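Local coordinates for aromatic-L-amino-acid decarboxylase (Catharanthus roseus, PDB 6EEW), which catalyses the pyridoxal 5'-phosphate-dependent decarboxylation of L-tryptophan to tryptamine and of 5-hydroxy-L-tryptophan to serotonin, at residues A[161-166]-A[372-377]; A[311-316]-A[329-334]; A[325-330]-A[376-381]. All coordinates share one frame; numbering follows the deposited sequence.

Interaction 1 (A[161-166]-A[372-377])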
loop_
_atom_site.group_PDB
_atom_site.type_symbol
_atom_site.label_atom_id
_atom_site.label_comp_id
_atom_site.label_asym_id
_atom_site.label_seq_id
_atom_site.Cartn_x
_atom_site.Cartn_y
_atom_site.Cartn_z
ATOM N N GLY A 161 1.313 -3.776 -17.107
ATOM C CA GLY A 161 1.350 -2.773 -16.064
ATOM C C GLY A 161 0.587 -3.226 -14.843
ATOM O O GLY A 161 -0.231 -4.152 -14.891
ATOM N N VAL A 162 0.848 -2.528 -13.748
ATOM C CA VAL A 162 0.176 -2.784 -12.491
ATOM C C VAL A 162 0.043 -1.469 -11.726
ATOM O O VAL A 162 0.937 -0.619 -11.756
ATOM C CB VAL A 162 0.938 -3.863 -11.681
ATOM C CG1 VAL A 162 2.413 -3.462 -11.455
ATOM C CG2 VAL A 162 0.239 -4.119 -10.379
ATOM N N ILE A 163 -1.077 -1.317 -11.030
ATOM C CA ILE A 163 -1.294 -0.198 -10.120
ATOM C C ILE A 163 -0.734 -0.574 -8.756
ATOM O O ILE A 163 -1.263 -1.458 -8.078
ATOM C CB ILE A 163 -2.778 0.165 -10.023
ATOM C CG1 ILE A 163 -3.327 0.486 -11.405
ATOM C CG2 ILE A 163 -2.984 1.306 -9.020
ATOM C CD1 ILE A 163 -4.861 0.772 -11.411
ATOM N N GLN A 164 0.357 0.079 -8.376
ATOM C CA GLN A 164 0.952 0.001 -7.056
ATOM C C GLN A 164 0.442 1.154 -6.190
ATOM O O GLN A 164 -0.336 2.011 -6.626
ATOM C CB GLN A 164 2.476 0.029 -7.177
ATOM C CG GLN A 164 3.036 -1.023 -8.116
ATOM C CD GLN A 164 3.408 -2.298 -7.403
ATOM O OE1 GLN A 164 3.332 -2.374 -6.180
ATOM N NE2 GLN A 164 3.809 -3.312 -8.160
ATOM N N ASN A 165 0.885 1.164 -4.936
ATOM C CA ASN A 165 0.516 2.230 -4.012
ATOM C C ASN A 165 1.416 3.448 -4.164
ATOM O O ASN A 165 0.940 4.586 -4.107
ATOM C CB ASN A 165 0.609 1.724 -2.570
ATOM C CG ASN A 165 -0.507 0.763 -2.209
ATOM O OD1 ASN A 165 -1.672 1.017 -2.486
ATOM N ND2 ASN A 165 -0.147 -0.363 -1.618
ATOM N N THR A 166 2.720 3.236 -4.335
ATOM C CA THR A 166 3.683 4.310 -4.167
ATOM C C THR A 166 4.702 4.252 -5.289
ATOM O O THR A 166 4.784 3.279 -6.047
ATOM C CB THR A 166 4.424 4.232 -2.823
ATOM O OG1 THR A 166 5.280 3.081 -2.813
ATOM C CG2 THR A 166 3.449 4.123 -1.664
ATOM N N LYS A 372 -6.473 -3.993 -2.814
ATOM C CA LYS A 372 -7.805 -3.438 -3.030
ATOM C C LYS A 372 -8.181 -3.473 -4.514
ATOM O O LYS A 372 -7.403 -3.885 -5.378
ATOM C CB LYS A 372 -7.893 -2.015 -2.484
ATOM C CG LYS A 372 -7.531 -1.934 -1.019
ATOM C CD LYS A 372 -7.803 -0.577 -0.397
ATOM C CE LYS A 372 -9.246 -0.198 -0.499
ATOM N NZ LYS A 372 -9.612 0.847 0.524
ATOM N N PHE A 373 -9.418 -3.050 -4.796
ATOM C CA PHE A 373 -9.937 -2.877 -6.151
ATOM C C PHE A 373 -9.461 -1.519 -6.693
ATOM O O PHE A 373 -10.222 -0.566 -6.880
ATOM C CB PHE A 373 -11.460 -3.012 -6.130
ATOM C CG PHE A 373 -12.083 -3.098 -7.487
ATOM C CD1 PHE A 373 -11.346 -2.804 -8.627
ATOM C CD2 PHE A 373 -13.411 -3.461 -7.628
ATOM C CE1 PHE A 373 -11.916 -2.870 -9.874
ATOM C CE2 PHE A 373 -14.001 -3.531 -8.870
ATOM C CZ PHE A 373 -13.262 -3.232 -9.997
ATOM N N ARG A 374 -8.162 -1.461 -6.975
ATOM C CA ARG A 374 -7.475 -0.193 -7.176
ATOM C C ARG A 374 -7.891 0.508 -8.470
ATOM O O ARG A 374 -7.889 1.741 -8.534
ATOM C CB ARG A 374 -5.958 -0.426 -7.177
ATOM C CG ARG A 374 -5.338 -0.877 -5.853
ATOM C CD ARG A 374 -3.848 -1.243 -5.999
ATOM N NE ARG A 374 -3.290 -1.671 -4.718
ATOM C CZ ARG A 374 -2.115 -2.277 -4.559
ATOM N NH1 ARG A 374 -1.347 -2.540 -5.607
ATOM N NH2 ARG A 374 -1.704 -2.625 -3.345
ATOM N N SER A 375 -8.225 -0.248 -9.514
ATOM C CA SER A 375 -8.409 0.332 -10.839
ATOM C C SER A 375 -9.750 1.034 -10.996
ATOM O O SER A 375 -9.911 1.846 -11.924
ATOM C CB SER A 375 -8.286 -0.765 -11.899
ATOM O OG SER A 375 -9.326 -1.729 -11.738
ATOM N N LEU A 376 -10.704 0.753 -10.104
ATOM C CA LEU A 376 -12.055 1.279 -10.263
ATOM C C LEU A 376 -12.047 2.800 -10.323
ATOM O O LEU A 376 -12.669 3.408 -11.200
ATOM C CB LEU A 376 -12.934 0.813 -9.103
ATOM C CG LEU A 376 -14.408 1.209 -9.150
ATOM C CD1 LEU A 376 -15.154 0.483 -10.306
ATOM C CD2 LEU A 376 -15.081 0.964 -7.789
ATOM N N LYS A 377 -11.368 3.436 -9.372
ATOM C CA LYS A 377 -11.408 4.887 -9.331
ATOM C C LYS A 377 -10.710 5.493 -10.545
ATOM O O LYS A 377 -11.159 6.523 -11.055
ATOM C CB LYS A 377 -10.797 5.382 -8.017
ATOM C CG LYS A 377 -9.300 5.131 -7.863
ATOM C CD LYS A 377 -8.796 5.804 -6.591
ATOM C CE LYS A 377 -7.338 5.485 -6.293
ATOM N NZ LYS A 377 -6.847 6.186 -5.037
HETATM O O HOH W 1 -4.358 0.306 -2.487
#
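Arg374, close to where helix 375-409 gets under way, stretches to strand 160-164, outermost in this chain's large sheet, and hydrogen-bonds there to the backbone of Ile163. Arg374 NH1 donates to Ile163 O over 2.7 Å, arriving in the carbonyl plane on a lone pair, while the oxygen lies 16° out of the guanidinium plane; the N-H...O angle of 148° makes the bond somewhat bent. A long side chain suits this position: the alpha carbons of Ile163 and Arg374 are 6.8 Å apart, and the chain, extended from CG to NE, carries the charged end to the strand.

A water makes the second polar link. It donates to Asn165 OD1 at 2.8 Å and accepts from Arg374 NE at 3.2 Å, joining the guanidinium to an amide that lies over one of its faces, the two planes 64° apart. Asn165 ND2 and Arg374 NH2 also come close, but both are donors and form no bond.

The remaining contact is apolar. Ile163 and the aliphatic part of Arg374 run past each other in opposite directions, Ile163 CG2 lying 3.9 Å from Arg374 CB. The other branch of Ile163 reaches further, its CD1 resting 3.6 Å from Ser375 CA; the small serine lets the methyl approach the backbone.

Helix 130-146 flanks this packing, with Leu135 and Glu136 against Ser375. On the sheet side, Val162 pairs with Leu330 of strand 328-332, and Asn165 meets Asn165 of the second subunit, which places the contact beside the dimer interface.

Interaction 2 (A[311-316]-A[329-334])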
loop_
_atom_site.group_PDB
_atom_site.type_symbol
_atom_site.label_atom_id
_atom_site.label_comp_id
_atom_site.label_asym_id
_atom_site.label_seq_id
_atom_site.Cartn_x
_atom_site.Cartn_y
_atom_site.Cartn_z
ATOM N N ASP A 311 13.111 0.492 -19.854
ATOM C CA ASP A 311 12.700 -0.759 -19.239
ATOM C C ASP A 311 11.412 -0.607 -18.447
ATOM O O ASP A 311 10.487 -1.406 -18.611
ATOM C CB ASP A 311 13.804 -1.271 -18.329
ATOM C CG ASP A 311 15.043 -1.608 -19.082
ATOM O OD1 ASP A 311 15.026 -2.588 -19.861
ATOM O OD2 ASP A 311 16.034 -0.877 -18.898
ATOM N N SER A 312 11.283 0.452 -17.654
ATOM C CA SER A 312 10.031 0.597 -16.924
ATOM C C SER A 312 9.710 2.066 -16.749
ATOM O O SER A 312 10.577 2.934 -16.897
ATOM C CB SER A 312 10.060 -0.126 -15.562
ATOM O OG SER A 312 11.243 0.123 -14.796
ATOM N N LEU A 313 8.433 2.335 -16.469
ATOM C CA LEU A 313 7.962 3.701 -16.290
ATOM C C LEU A 313 6.921 3.745 -15.184
ATOM O O LEU A 313 6.118 2.819 -15.044
ATOM C CB LEU A 313 7.377 4.262 -17.597
ATOM C CG LEU A 313 6.456 5.470 -17.448
ATOM C CD1 LEU A 313 7.275 6.728 -17.160
ATOM C CD2 LEU A 313 5.622 5.628 -18.707
ATOM N N SER A 314 6.946 4.805 -14.377
ATOM C CA SER A 314 5.915 4.975 -13.365
ATOM C C SER A 314 5.431 6.422 -13.308
ATOM O O SER A 314 6.170 7.370 -13.599
ATOM C CB SER A 314 6.407 4.499 -11.982
ATOM O OG SER A 314 7.499 5.262 -11.498
ATOM N N LEU A 315 4.159 6.573 -12.947
ATOM C CA LEU A 315 3.587 7.887 -12.665
ATOM C C LEU A 315 2.516 7.732 -11.603
ATOM O O LEU A 315 1.865 6.698 -11.534
ATOM C CB LEU A 315 2.998 8.540 -13.927
ATOM C CG LEU A 315 1.745 8.083 -14.680
ATOM C CD1 LEU A 315 0.435 8.662 -14.110
ATOM C CD2 LEU A 315 1.902 8.494 -16.143
ATOM N N SER A 316 2.321 8.769 -10.791
ATOM C CA SER A 316 1.361 8.704 -9.694
ATOM C C SER A 316 0.122 9.555 -9.958
ATOM O O SER A 316 0.137 10.771 -9.712
ATOM C CB SER A 316 2.021 9.136 -8.383
ATOM O OG SER A 316 2.865 8.114 -7.878
ATOM N N CYS A 329 0.939 4.153 -11.010
ATOM C CA CYS A 329 0.907 3.256 -12.155
ATOM C C CYS A 329 2.321 2.896 -12.553
ATOM O O CYS A 329 3.194 3.771 -12.630
ATOM C CB CYS A 329 0.194 3.892 -13.348
ATOM S SG CYS A 329 -1.487 4.366 -13.031
ATOM N N LEU A 330 2.531 1.611 -12.832
ATOM C CA LEU A 330 3.830 1.088 -13.223
ATOM C C LEU A 330 3.642 0.253 -14.474
ATOM O O LEU A 330 2.746 -0.598 -14.525
ATOM C CB LEU A 330 4.439 0.235 -12.125
ATOM C CG LEU A 330 5.696 -0.572 -12.444
ATOM C CD1 LEU A 330 6.910 0.343 -12.572
ATOM C CD2 LEU A 330 5.893 -1.612 -11.358
ATOM N N TRP A 331 4.395 0.582 -15.512
ATOM C CA TRP A 331 4.456 -0.209 -16.723
ATOM C C TRP A 331 5.833 -0.846 -16.861
ATOM O O TRP A 331 6.861 -0.232 -16.532
ATOM C CB TRP A 331 4.165 0.641 -17.953
ATOM C CG TRP A 331 2.773 1.169 -18.087
ATOM C CD1 TRP A 331 1.731 0.608 -18.778
ATOM C CD2 TRP A 331 2.289 2.402 -17.564
ATOM N NE1 TRP A 331 0.623 1.432 -18.714
ATOM C CE2 TRP A 331 0.945 2.537 -17.971
ATOM C CE3 TRP A 331 2.866 3.411 -16.789
ATOM C CZ2 TRP A 331 0.172 3.626 -17.616
ATOM C CZ3 TRP A 331 2.094 4.484 -16.426
ATOM C CH2 TRP A 331 0.755 4.586 -16.836
ATOM N N VAL A 332 5.844 -2.062 -17.395
ATOM C CA VAL A 332 7.064 -2.830 -17.576
ATOM C C VAL A 332 7.029 -3.457 -18.958
ATOM O O VAL A 332 6.007 -4.023 -19.376
ATOM C CB VAL A 332 7.246 -3.896 -16.484
ATOM C CG1 VAL A 332 8.477 -4.701 -16.761
ATOM C CG2 VAL A 332 7.374 -3.213 -15.149
ATOM N N LYS A 333 8.151 -3.345 -19.667
ATOM C CA LYS A 333 8.232 -3.827 -21.035
ATOM C C LYS A 333 8.381 -5.340 -21.077
ATOM O O LYS A 333 7.923 -5.978 -22.037
ATOM C CB LYS A 333 9.395 -3.136 -21.752
ATOM C CG LYS A 333 9.425 -3.337 -23.254
ATOM C CD LYS A 333 10.431 -2.391 -23.894
ATOM C CE LYS A 333 11.837 -2.676 -23.413
ATOM N NZ LYS A 333 12.797 -1.670 -23.944
ATOM N N GLN A 334 9.018 -5.930 -20.060
ATOM C CA GLN A 334 9.176 -7.378 -19.963
ATOM C C GLN A 334 8.611 -7.855 -18.626
ATOM O O GLN A 334 9.357 -8.051 -17.652
ATOM C CB GLN A 334 10.636 -7.778 -20.138
ATOM C CG GLN A 334 11.124 -7.595 -21.560
ATOM C CD GLN A 334 12.530 -8.119 -21.752
ATOM O OE1 GLN A 334 13.505 -7.470 -21.368
ATOM N NE2 GLN A 334 12.645 -9.301 -22.357
#
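Strands 312-315 and 329-332 are antiparallel neighbours in the large mixed sheet, their axes 4.7 Å apart and their directions at 169°. Leu313 with Trp331 and Leu315 with Cys329 are the hydrogen-bonded pairs, each closed by two backbone bonds. Trp331 N donates to Leu313 O at 2.9 Å, and Leu313 N returns the bond to Trp331 O. Past the strand ends, Lys333 N still donates to Asp311 O at 3.2 Å. In the non-hydrogen-bonded pairs, CA-H...O contacts supplement these bonds, as where Ser314 CA comes 3.1 Å from Cys329 O.

One face of the sheet, bearing Leu313, Leu315, Cys329 and Trp331, is apolar. Leu313 and Trp331 lie side by side, and Leu313 CD2 is 4.0 Å from Trp331 CE3. Leu315 brings CG to the indole edge at Trp331 CZ3, also at 4.0 Å, from a first torsion (chi1 69°) that sets CG between the backbone N and the carbonyl carbon. Thus the broad tryptophan spans two leucines of the adjoining strand; its NE1 is satisfied by Met140 O in helix 130-146, which packs on this face.

The other face carries Ser312, Ser314, Leu330 and Val332. Ser312 CB meets Val332 CG2 at 4.1 Å, while both serine hydroxyls hydrogen-bond to His285 of strand 283-287. Serine suits both places because it is short enough to reach His285 while staying close to the sheet; helix 167-186 lies over this face.

A mostly parallel seven-stranded sheet between helices, with one antiparallel strand, here 328-332, is characteristic of the large domain of fold-type I pyridoxal-phosphate enzymes; the connection between this pair carries His318 and the cofactor-binding Lys319.

Interaction 3 (A[325-330]-A[376-381])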
loop_
_atom_site.group_PDB
_atom_site.type_symbol
_atom_site.label_atom_id
_atom_site.label_comp_id
_atom_site.label_asym_id
_atom_site.label_seq_id
_atom_site.Cartn_x
_atom_site.Cartn_y
_atom_site.Cartn_z
ATOM N N LEU A 325 -4.822 9.618 -2.820
ATOM C CA LEU A 325 -3.903 8.604 -2.313
ATOM C C LEU A 325 -4.689 7.348 -1.961
ATOM O O LEU A 325 -5.789 7.435 -1.417
ATOM C CB LEU A 325 -3.165 9.101 -1.070
ATOM C CG LEU A 325 -1.915 9.967 -1.222
ATOM C CD1 LEU A 325 -2.297 11.385 -1.641
ATOM C CD2 LEU A 325 -1.092 9.953 0.062
ATOM N N ASP A 326 -4.146 6.171 -2.281
ATOM C CA ASP A 326 -2.907 5.969 -3.019
ATOM C C ASP A 326 -3.257 5.618 -4.439
ATOM O O ASP A 326 -4.342 5.090 -4.702
ATOM C CB ASP A 326 -2.056 4.826 -2.446
ATOM C CG ASP A 326 -1.498 5.128 -1.081
ATOM O OD1 ASP A 326 -0.895 6.212 -0.928
ATOM O OD2 ASP A 326 -1.650 4.272 -0.170
ATOM N N CYS A 327 -2.326 5.896 -5.355
ATOM C CA CYS A 327 -2.473 5.467 -6.736
ATOM C C CYS A 327 -1.190 5.737 -7.510
ATOM O O CYS A 327 -0.880 6.894 -7.808
ATOM C CB CYS A 327 -3.658 6.175 -7.394
ATOM S SG CYS A 327 -4.127 5.508 -8.999
ATOM N N THR A 328 -0.432 4.683 -7.822
ATOM C CA THR A 328 0.753 4.775 -8.662
ATOM C C THR A 328 0.663 3.744 -9.778
ATOM O O THR A 328 0.280 2.604 -9.531
ATOM C CB THR A 328 1.999 4.579 -7.824
ATOM O OG1 THR A 328 2.172 5.750 -7.026
ATOM C CG2 THR A 328 3.207 4.352 -8.694
ATOM N N CYS A 329 0.939 4.153 -11.010
ATOM C CA CYS A 329 0.907 3.256 -12.155
ATOM C C CYS A 329 2.321 2.896 -12.553
ATOM O O CYS A 329 3.194 3.771 -12.630
ATOM C CB CYS A 329 0.194 3.892 -13.348
ATOM S SG CYS A 329 -1.487 4.366 -13.031
ATOM N N LEU A 330 2.531 1.611 -12.832
ATOM C CA LEU A 330 3.830 1.088 -13.223
ATOM C C LEU A 330 3.642 0.253 -14.474
ATOM O O LEU A 330 2.746 -0.598 -14.525
ATOM C CB LEU A 330 4.439 0.235 -12.125
ATOM C CG LEU A 330 5.696 -0.572 -12.444
ATOM C CD1 LEU A 330 6.910 0.343 -12.572
ATOM C CD2 LEU A 330 5.893 -1.612 -11.358
ATOM N N LEU A 376 -10.704 0.753 -10.104
ATOM C CA LEU A 376 -12.055 1.279 -10.263
ATOM C C LEU A 376 -12.047 2.800 -10.323
ATOM O O LEU A 376 -12.669 3.408 -11.200
ATOM C CB LEU A 376 -12.934 0.813 -9.103
ATOM C CG LEU A 376 -14.408 1.209 -9.150
ATOM C CD1 LEU A 376 -15.154 0.483 -10.306
ATOM C CD2 LEU A 376 -15.081 0.964 -7.789
ATOM N N LYS A 377 -11.368 3.436 -9.372
ATOM C CA LYS A 377 -11.408 4.887 -9.331
ATOM C C LYS A 377 -10.710 5.493 -10.545
ATOM O O LYS A 377 -11.159 6.523 -11.055
ATOM C CB LYS A 377 -10.797 5.382 -8.017
ATOM C CG LYS A 377 -9.300 5.131 -7.863
ATOM C CD LYS A 377 -8.796 5.804 -6.591
ATOM C CE LYS A 377 -7.338 5.485 -6.293
ATOM N NZ LYS A 377 -6.847 6.186 -5.037
ATOM N N LEU A 378 -9.643 4.861 -11.049
ATOM C CA LEU A 378 -9.011 5.369 -12.270
ATOM C C LEU A 378 -9.965 5.284 -13.457
ATOM O O LEU A 378 -10.097 6.240 -14.235
ATOM C CB LEU A 378 -7.738 4.593 -12.590
ATOM C CG LEU A 378 -6.406 5.030 -11.990
ATOM C CD1 LEU A 378 -5.289 4.328 -12.765
ATOM C CD2 LEU A 378 -6.242 6.550 -12.025
ATOM N N TRP A 379 -10.602 4.123 -13.632
ATOM C CA TRP A 379 -11.627 3.961 -14.656
ATOM C C TRP A 379 -12.672 5.059 -14.557
ATOM O O TRP A 379 -13.046 5.667 -15.567
ATOM C CB TRP A 379 -12.272 2.589 -14.515
ATOM C CG TRP A 379 -13.217 2.194 -15.606
ATOM C CD1 TRP A 379 -12.978 2.204 -16.947
ATOM C CD2 TRP A 379 -14.543 1.662 -15.438
ATOM N NE1 TRP A 379 -14.087 1.737 -17.631
ATOM C CE2 TRP A 379 -15.055 1.394 -16.723
ATOM C CE3 TRP A 379 -15.350 1.399 -14.322
ATOM C CZ2 TRP A 379 -16.330 0.870 -16.921
ATOM C CZ3 TRP A 379 -16.615 0.880 -14.520
ATOM C CH2 TRP A 379 -17.094 0.622 -15.809
ATOM N N LEU A 380 -13.170 5.315 -13.343
ATOM C CA LEU A 380 -14.186 6.347 -13.196
ATOM C C LEU A 380 -13.627 7.713 -13.547
ATOM O O LEU A 380 -14.335 8.523 -14.129
ATOM C CB LEU A 380 -14.763 6.365 -11.780
ATOM C CG LEU A 380 -16.051 5.554 -11.551
ATOM C CD1 LEU A 380 -15.808 4.108 -11.968
ATOM C CD2 LEU A 380 -16.487 5.618 -10.097
ATOM N N ILE A 381 -12.357 7.977 -13.250
ATOM C CA ILE A 381 -11.774 9.270 -13.614
ATOM C C ILE A 381 -11.775 9.443 -15.130
ATOM O O ILE A 381 -12.288 10.437 -15.678
ATOM C CB ILE A 381 -10.348 9.382 -13.051
ATOM C CG1 ILE A 381 -10.355 9.355 -11.523
ATOM C CG2 ILE A 381 -9.650 10.628 -13.590
ATOM C CD1 ILE A 381 -8.951 9.329 -10.920
#
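Lys377 and Leu378, consecutive residues of helix 375-409, meet the segment 325-330 that leads into strand 328-332, packing helix against sheet in the alpha/beta fold of the pyridoxal-phosphate-dependent decarboxylase domain. The bond from CA to CB of Lys377 already points at segment 325-330. Its first torsion (chi1 67°) places CG between the backbone N and the carbonyl carbon, and beyond CG the chain is fully extended, so CG and CD carry the amine straight away from the helix. Lys377 CE is the first carbon to arrive, 3.9 Å from Cys327 CB and close to Asp326 O.

At the tip, Lys377 NZ donates to Asp326 O over 2.8 Å. It approaches from above the carbonyl plane, 48° out of it, and so is not on a lone pair. The same amine forms a salt bridge with Glu113 of helix 107-119 and a hydrogen bond to Tyr324 O; the carboxylate probably balances the buried charge, while the two carbonyls accept N-H groups. Lysine suits the place because its long apolar chain spans the gap, with CE against Cys327 CB, while its end ties two carbonyls and a carboxylate together. The nearby acid would be expected to favour the protonated amine.

The loop held in this way contains a cis peptide bond before Asp326. Just ahead of it, Leu325 packs on Val122 of the second subunit, and the Leu325 side chain lies about 5 Å from a bound tryptophan. Cys327 N hydrogen-bonds to ND1 of His318, a substrate-binding residue.

Leu378 makes the apolar half of the contact, its branched end fitting against the thiols of two short cysteine side chains. Cys327 SG, anti to its own backbone N (chi1 -169°), touches Leu378 CG and CD2, and Leu378 CD1 lies 3.8 Å from Cys329 SG.

Overall arrangement
Interactions 1 and 3 lie close together, their centres about 6 Å apart, and both use the first turns of helix 375-409; interaction 2 is centred about 13 Å from interaction 1 and about 14 Å from interaction 3. Strand 328-332 belongs to interactions 2 and 3 and lies between strands 160-164 and 312-315, which joins all three contacts through one sheet. Along the chain, 161-166 comes first, then 311-316, then the overlapping 325-330 and 329-334, and finally 372-381, nesting interaction 2 inside the loop closed by interaction 1. Together they connect one border of the cofactor-binding domain to a helix beside the second subunit, near the substrate pocket.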